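Local structure of periplasmic His/Glu/Gln/Arg/opine family-binding protein (Silicibacter pomeroyi, 3I6V) at residues V81-Q86 with L184-G189. The protein binds lysine and probably serves as the periplasmic solute-binding component of an amino-acid ABC transporter. Sequence-based numbering, arbitrary orientation.
With NA (sodium ion), chain C.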
loop_
_atom_site.group_PDB
_atom_site.type_symbol
_atom_site.label_atom_id
_atom_site.label_comp_id
_atom_site.label_asym_id
_atom_site.label_seq_id
_atom_site.Cartn_x
_atom_site.Cartn_y
_atom_site.Cartn_z
ATOM N N VAL A 81 -12.365 12.422 -4.318
ATOM C CA VAL A 81 -11.590 13.592 -3.792
ATOM C C VAL A 81 -10.187 13.830 -4.384
ATOM O O VAL A 81 -9.657 14.944 -4.318
ATOM C CB VAL A 81 -11.447 13.526 -2.295
ATOM C CG1 VAL A 81 -12.825 13.752 -1.589
ATOM C CG2 VAL A 81 -10.809 12.166 -1.905
ATOM N N ILE A 82 -9.572 12.793 -4.940
ATOM C CA ILE A 82 -8.251 12.932 -5.554
ATOM C C ILE A 82 -8.270 12.256 -6.923
ATOM O O ILE A 82 -9.256 11.588 -7.233
ATOM C CB ILE A 82 -7.120 12.274 -4.666
ATOM C CG1 ILE A 82 -7.373 10.785 -4.484
ATOM C CG2 ILE A 82 -7.008 12.999 -3.295
ATOM C CD1 ILE A 82 -6.137 9.994 -3.922
ATOM N N ASP A 83 -7.184 12.385 -7.692
ATOM C CA ASP A 83 -7.033 11.701 -8.983
ATOM C C ASP A 83 -5.839 10.747 -8.959
ATOM O O ASP A 83 -4.823 11.029 -8.326
ATOM C CB ASP A 83 -6.819 12.716 -10.109
ATOM C CG ASP A 83 -8.135 13.291 -10.674
ATOM O OD1 ASP A 83 -9.271 12.866 -10.314
ATOM O OD2 ASP A 83 -8.021 14.238 -11.482
ATOM N N PHE A 84 -5.960 9.621 -9.645
ATOM C CA PHE A 84 -4.880 8.608 -9.654
ATOM C C PHE A 84 -4.168 8.549 -11.012
ATOM O O PHE A 84 -4.797 8.790 -12.050
ATOM C CB PHE A 84 -5.457 7.225 -9.364
ATOM C CG PHE A 84 -5.878 7.016 -7.932
ATOM C CD1 PHE A 84 -7.212 7.170 -7.567
ATOM C CD2 PHE A 84 -4.941 6.616 -6.962
ATOM C CE1 PHE A 84 -7.631 6.965 -6.245
ATOM C CE2 PHE A 84 -5.336 6.386 -5.630
ATOM C CZ PHE A 84 -6.677 6.561 -5.267
ATOM N N THR A 85 -2.872 8.229 -11.002
ATOM C CA THR A 85 -2.182 7.735 -12.204
ATOM C C THR A 85 -2.738 6.362 -12.528
ATOM O O THR A 85 -3.518 5.814 -11.753
ATOM C CB THR A 85 -0.631 7.581 -11.961
ATOM O OG1 THR A 85 -0.384 6.588 -10.942
ATOM C CG2 THR A 85 -0.004 8.888 -11.559
ATOM N N GLN A 86 -2.303 5.776 -13.643
ATOM C CA GLN A 86 -2.478 4.361 -13.880
ATOM C C GLN A 86 -1.807 3.567 -12.744
ATOM O O GLN A 86 -0.959 4.109 -12.023
ATOM C CB GLN A 86 -1.792 3.985 -15.209
ATOM C CG GLN A 86 -0.259 4.195 -15.149
ATOM C CD GLN A 86 0.369 4.005 -16.513
ATOM O OE1 GLN A 86 0.390 2.898 -17.063
ATOM N NE2 GLN A 86 0.846 5.085 -17.072
ATOM N N LEU A 184 -2.839 12.244 -6.648
ATOM C CA LEU A 184 -2.507 13.667 -6.741
ATOM C C LEU A 184 -3.763 14.500 -6.601
ATOM O O LEU A 184 -4.870 13.977 -6.770
ATOM C CB LEU A 184 -1.897 14.008 -8.106
ATOM C CG LEU A 184 -0.537 13.357 -8.389
ATOM C CD1 LEU A 184 -0.765 12.074 -9.186
ATOM C CD2 LEU A 184 0.309 14.345 -9.180
ATOM N N ARG A 185 -3.596 15.805 -6.375
ATOM C CA ARG A 185 -4.765 16.678 -6.282
ATOM C C ARG A 185 -5.456 16.697 -7.644
ATOM O O ARG A 185 -4.794 16.560 -8.687
ATOM C CB ARG A 185 -4.398 18.123 -5.891
ATOM C CG ARG A 185 -3.985 18.324 -4.385
ATOM C CD ARG A 185 -3.564 19.819 -4.144
ATOM N NE ARG A 185 -2.279 20.120 -4.815
ATOM C CZ ARG A 185 -1.084 19.762 -4.329
ATOM N NH1 ARG A 185 -1.001 19.102 -3.166
ATOM N NH2 ARG A 185 0.024 20.050 -5.006
ATOM N N GLU A 186 -6.774 16.883 -7.632
ATOM C CA GLU A 186 -7.541 16.929 -8.897
ATOM C C GLU A 186 -7.216 18.143 -9.767
ATOM O O GLU A 186 -7.528 18.143 -10.954
ATOM C CB GLU A 186 -9.048 16.859 -8.611
ATOM C CG GLU A 186 -9.391 15.516 -7.916
ATOM C CD GLU A 186 -10.844 15.406 -7.457
ATOM O OE1 GLU A 186 -11.471 16.412 -7.035
ATOM O OE2 GLU A 186 -11.347 14.277 -7.496
ATOM N N SER A 187 -6.584 19.164 -9.176
ATOM C CA SER A 187 -6.195 20.351 -9.929
ATOM C C SER A 187 -4.756 20.182 -10.456
ATOM O O SER A 187 -4.156 21.114 -11.035
ATOM C CB SER A 187 -6.309 21.587 -9.031
ATOM O OG SER A 187 -5.539 21.350 -7.851
ATOM N N ASP A 188 -4.206 18.981 -10.329
ATOM C CA ASP A 188 -2.825 18.774 -10.776
ATOM C C ASP A 188 -2.672 17.859 -11.992
ATOM O O ASP A 188 -1.766 16.999 -12.021
ATOM C CB ASP A 188 -1.942 18.280 -9.611
ATOM C CG ASP A 188 -1.042 19.379 -9.069
ATOM O OD1 ASP A 188 -0.507 20.159 -9.890
ATOM O OD2 ASP A 188 -0.872 19.459 -7.830
ATOM N N GLY A 189 -3.527 18.056 -13.004
ATOM C CA GLY A 189 -3.501 17.171 -14.171
ATOM C C GLY A 189 -2.184 17.129 -14.935
ATOM O O GLY A 189 -1.813 16.095 -15.478
HETATM NA NA NA C . -11.023 12.281 -8.774
HETATM O O HOH W 1 -7.763 16.838 -4.961
HETATM O O HOH W 2 -4.820 15.422 -11.384
HETATM O O HOH W 3 -6.516 16.391 -13.146
#
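D83 and E186 meet at a sodium ion, each lending one carboxylate oxygen: D83 OD1 and E186 OE2 both lie 2.4 Å from the metal, and I82 O adds a backbone ligand. The two side chains cross at about a right angle, their carboxylate planes 55° apart; the E186 chain is extended beyond CG (chi2 174°), carrying CD over the V81 carbonyl, and its CG rests 3.6 Å from D83 OD1. D79 completes the site through its carbonyl and OD1. The positive ion probably offsets the repulsion between the gathered carboxylates and carbonyls. Beside it, D83 and L184 form an antiparallel hydrogen-bonded pair: D83 N donates to L184 O at 3.0 Å and L184 N to D83 O at 2.9 Å, the first almost straight (174°). One water accepts from E186 N and donates to V81 O, tying the beta turn R185-D188 to the loop just before the strand. Outward, T85 CG2 touches L184 CD1 at 4.0 Å, while T85 OG1 bonds Q86 O and M182 N. A valine in place of T85 would probably leave M182 N and Q86 O without their hydroxyl partner. Helix 189-204 covers T85 and L184. The antiparallel pairing of strands 83-89 and 180-184, with a sodium site at its end distinct from the lysine pocket, belongs to one lobe of the two-lobed periplasmic binding protein fold.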